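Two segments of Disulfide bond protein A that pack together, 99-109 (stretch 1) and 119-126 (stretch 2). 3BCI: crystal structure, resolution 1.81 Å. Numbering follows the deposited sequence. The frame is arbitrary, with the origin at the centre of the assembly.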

# COMPACT_ATOMS: atom_id res chain seq x y z
N THR A 99 0.39 -2.23 -15.54
CA THR A 99 -0.52 -1.83 -16.60
C THR A 99 -1.97 -1.90 -16.10
O THR A 99 -2.26 -2.55 -15.10
CB THR A 99 -0.39 -2.76 -17.81
OG1 THR A 99 -0.79 -4.08 -17.44
CG2 THR A 99 1.07 -2.80 -18.29
N LYS A 100 -2.87 -1.23 -16.80
CA LYS A 100 -4.27 -1.25 -16.41
C LYS A 100 -4.83 -2.66 -16.59
O LYS A 100 -5.75 -3.07 -15.88
CB LYS A 100 -5.06 -0.24 -17.25
CG LYS A 100 -4.64 1.20 -16.99
CD LYS A 100 -5.49 2.18 -17.78
CE LYS A 100 -5.02 3.60 -17.53
NZ LYS A 100 -5.77 4.58 -18.37
N GLU A 101 -4.27 -3.39 -17.54
CA GLU A 101 -4.70 -4.76 -17.79
C GLU A 101 -4.40 -5.61 -16.56
O GLU A 101 -5.27 -6.32 -16.06
CB GLU A 101 -3.96 -5.36 -18.99
CG GLU A 101 -4.46 -6.75 -19.39
CD GLU A 101 -3.54 -7.47 -20.36
OE1 GLU A 101 -2.81 -6.80 -21.11
OE2 GLU A 101 -3.55 -8.72 -20.37
N LEU A 102 -3.17 -5.53 -16.08
CA LEU A 102 -2.77 -6.31 -14.90
C LEU A 102 -3.52 -5.84 -13.66
O LEU A 102 -3.96 -6.66 -12.85
CB LEU A 102 -1.26 -6.20 -14.68
CG LEU A 102 -0.71 -6.95 -13.45
CD1 LEU A 102 0.72 -7.38 -13.70
CD2 LEU A 102 -0.81 -6.06 -12.21
N LEU A 103 -3.65 -4.53 -13.50
CA LEU A 103 -4.36 -4.01 -12.33
C LEU A 103 -5.84 -4.43 -12.34
O LEU A 103 -6.37 -4.85 -11.31
CB LEU A 103 -4.21 -2.49 -12.26
CG LEU A 103 -2.77 -2.06 -11.93
CD1 LEU A 103 -2.59 -0.58 -12.18
CD2 LEU A 103 -2.46 -2.41 -10.48
N ASP A 104 -6.49 -4.33 -13.49
CA ASP A 104 -7.90 -4.74 -13.56
C ASP A 104 -7.98 -6.22 -13.20
O ASP A 104 -8.88 -6.65 -12.47
CB ASP A 104 -8.48 -4.50 -14.96
CG ASP A 104 -8.69 -3.03 -15.26
OD1 ASP A 104 -8.48 -2.19 -14.36
OD2 ASP A 104 -9.06 -2.70 -16.41
N LYS A 105 -7.03 -7.00 -13.69
CA LYS A 105 -6.99 -8.43 -13.41
C LYS A 105 -6.88 -8.66 -11.90
O LYS A 105 -7.55 -9.53 -11.34
CB LYS A 105 -5.80 -9.07 -14.12
CG LYS A 105 -5.61 -10.55 -13.83
CD LYS A 105 -4.53 -11.16 -14.72
CE LYS A 105 -3.14 -10.61 -14.42
NZ LYS A 105 -2.63 -11.09 -13.12
N HIS A 106 -6.04 -7.88 -11.24
CA HIS A 106 -5.88 -8.03 -9.80
C HIS A 106 -7.12 -7.59 -9.04
O HIS A 106 -7.49 -8.20 -8.03
CB HIS A 106 -4.64 -7.26 -9.34
CG HIS A 106 -3.37 -8.02 -9.54
ND1 HIS A 106 -2.53 -8.36 -8.50
CD2 HIS A 106 -2.82 -8.57 -10.65
CE1 HIS A 106 -1.52 -9.08 -8.96
NE2 HIS A 106 -1.67 -9.22 -10.26
N ILE A 107 -7.78 -6.54 -9.51
CA ILE A 107 -8.99 -6.08 -8.85
C ILE A 107 -10.07 -7.17 -8.95
O ILE A 107 -10.77 -7.45 -7.98
CB ILE A 107 -9.51 -4.77 -9.49
CG1 ILE A 107 -8.49 -3.64 -9.24
CG2 ILE A 107 -10.87 -4.39 -8.91
CD1 ILE A 107 -8.75 -2.37 -10.03
N LYS A 108 -10.18 -7.79 -10.11
CA LYS A 108 -11.17 -8.84 -10.29
C LYS A 108 -10.84 -10.08 -9.46
O LYS A 108 -11.74 -10.84 -9.08
CB LYS A 108 -11.29 -9.21 -11.78
CG LYS A 108 -11.83 -8.08 -12.64
CD LYS A 108 -11.96 -8.48 -14.10
CE LYS A 108 -12.54 -7.35 -14.93
NZ LYS A 108 -12.63 -7.72 -16.37
N GLN A 109 -9.56 -10.28 -9.16
CA GLN A 109 -9.14 -11.42 -8.35
C GLN A 109 -9.64 -11.30 -6.91
O GLN A 109 -9.59 -12.27 -6.15
CB GLN A 109 -7.61 -11.55 -8.33
CG GLN A 109 -7.01 -12.11 -9.60
CD GLN A 109 -5.49 -12.08 -9.59
OE1 GLN A 109 -4.84 -12.46 -10.56
NE2 GLN A 109 -4.91 -11.63 -8.48
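Stretch 2 (119-126) KIIKDYKT

How does the second stretch lie on the first? Both are helical, and stretch 2 continues a helix that begins earlier in the chain. The two run roughly antiparallel, with 149° between their N-to-C directions and a closest axis approach of 10.4 Å. Because the directions oppose, the later residues of stretch 2 meet the earlier ones of stretch 1: the CA atoms of Lys125 and Lys100 lie 8.4 Å apart, and those of Ile121 and Asp104 come to 6.5 Å. Thr99 caps the first helix, its OG1 accepting from Leu102 N at 3.1 Å.

Which polar groups tie the helices together? Asp104 does so with both carboxylate oxygens. Asp104 OD1 accepts a hydrogen bond from Tyr124 OH at 2.8 Å, while Asp104 OD2 forms a salt bridge with Lys125 NZ at 2.6 Å. The CA-to-CB bond of Asp104 points sideways, but the end of the side chain comes nearer to stretch 2, bringing its two oxygens to donors on the adjacent residues Tyr124 and Lys125. Lys125 reaches it with an extended chain, chi2 to chi4 all t.

Where does Tyr124 fit? Its side chain is a knob in a hole formed by Lys100, Leu103, Asp104 and Ile107. Asp104 OD1 lies at the ring edge, near its plane, where it accepts from the hydroxyl. The fit is close at the tip of the ring, where Tyr124 OH is 3.4 Å from Lys100 CA and 3.5 Å from Leu103 CB.

What fills the apolar part of the contact? The CA-to-CB bond of Ile107 points toward stretch 2, and Ile107 CD1 touches three side chains: Tyr124 CE2 at 3.7 Å, Ile120 CG2 at 3.8 Å and Ile121 CG1 at 3.9 Å. Ile121 also meets the aliphatic portion of Lys108, with Ile121 CD1 4.2 Å from Lys108 CE.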

# COMPACT_ATOMS: atom_id res chain seq x y z
N LYS A 119 -16.89 -0.02 -10.02
CA LYS A 119 -16.69 1.29 -9.40
C LYS A 119 -15.22 1.59 -9.14
O LYS A 119 -14.75 2.70 -9.37
CB LYS A 119 -17.48 1.34 -8.09
CG LYS A 119 -17.36 2.64 -7.31
CD LYS A 119 -18.30 2.63 -6.11
CE LYS A 119 -18.03 1.44 -5.19
NZ LYS A 119 -19.00 1.37 -4.07
N ILE A 120 -14.48 0.59 -8.66
CA ILE A 120 -13.06 0.73 -8.38
C ILE A 120 -12.26 0.94 -9.66
O ILE A 120 -11.41 1.83 -9.74
CB ILE A 120 -12.53 -0.52 -7.65
CG1 ILE A 120 -13.11 -0.58 -6.24
CG2 ILE A 120 -11.00 -0.53 -7.65
CD1 ILE A 120 -12.85 -1.90 -5.51
N ILE A 121 -12.54 0.10 -10.66
CA ILE A 121 -11.86 0.15 -11.95
C ILE A 121 -12.05 1.50 -12.64
O ILE A 121 -11.11 2.06 -13.19
CB ILE A 121 -12.37 -1.00 -12.86
CG1 ILE A 121 -11.93 -2.34 -12.26
CG2 ILE A 121 -11.82 -0.87 -14.26
CD1 ILE A 121 -12.39 -3.56 -13.06
N LYS A 122 -13.27 2.03 -12.60
CA LYS A 122 -13.53 3.32 -13.23
C LYS A 122 -12.91 4.48 -12.44
O LYS A 122 -12.40 5.44 -13.01
CB LYS A 122 -15.04 3.52 -13.38
CG LYS A 122 -15.45 4.79 -14.13
CD LYS A 122 -15.64 5.97 -13.19
CE LYS A 122 -16.22 7.16 -13.92
NZ LYS A 122 -16.49 8.30 -13.01
N ASP A 123 -12.94 4.38 -11.11
CA ASP A 123 -12.40 5.45 -10.28
C ASP A 123 -10.90 5.71 -10.45
O ASP A 123 -10.49 6.85 -10.62
CB ASP A 123 -12.72 5.18 -8.80
CG ASP A 123 -12.52 6.42 -7.92
OD1 ASP A 123 -11.37 6.77 -7.61
OD2 ASP A 123 -13.54 7.04 -7.54
N TYR A 124 -10.09 4.65 -10.44
CA TYR A 124 -8.64 4.85 -10.57
C TYR A 124 -8.20 5.28 -11.97
O TYR A 124 -7.07 5.72 -12.15
CB TYR A 124 -7.88 3.59 -10.12
CG TYR A 124 -7.52 2.57 -11.19
CD1 TYR A 124 -6.35 2.70 -11.93
CD2 TYR A 124 -8.33 1.45 -11.41
CE1 TYR A 124 -5.98 1.73 -12.88
CE2 TYR A 124 -7.97 0.47 -12.35
CZ TYR A 124 -6.80 0.62 -13.08
OH TYR A 124 -6.44 -0.35 -14.00
N LYS A 125 -9.10 5.17 -12.95
CA LYS A 125 -8.78 5.56 -14.32
C LYS A 125 -9.34 6.93 -14.67
O LYS A 125 -9.09 7.45 -15.75
CB LYS A 125 -9.34 4.54 -15.31
CG LYS A 125 -8.83 3.11 -15.11
CD LYS A 125 -9.42 2.18 -16.15
CE LYS A 125 -8.92 0.76 -15.96
NZ LYS A 125 -9.50 -0.17 -16.96
N THR A 126 -10.09 7.53 -13.75
CA THR A 126 -10.70 8.83 -13.99
C THR A 126 -9.87 9.98 -13.42
O THR A 126 -9.66 10.07 -12.21
CB THR A 126 -12.11 8.90 -13.39
OG1 THR A 126 -12.90 7.84 -13.93
CG2 THR A 126 -12.77 10.24 -13.73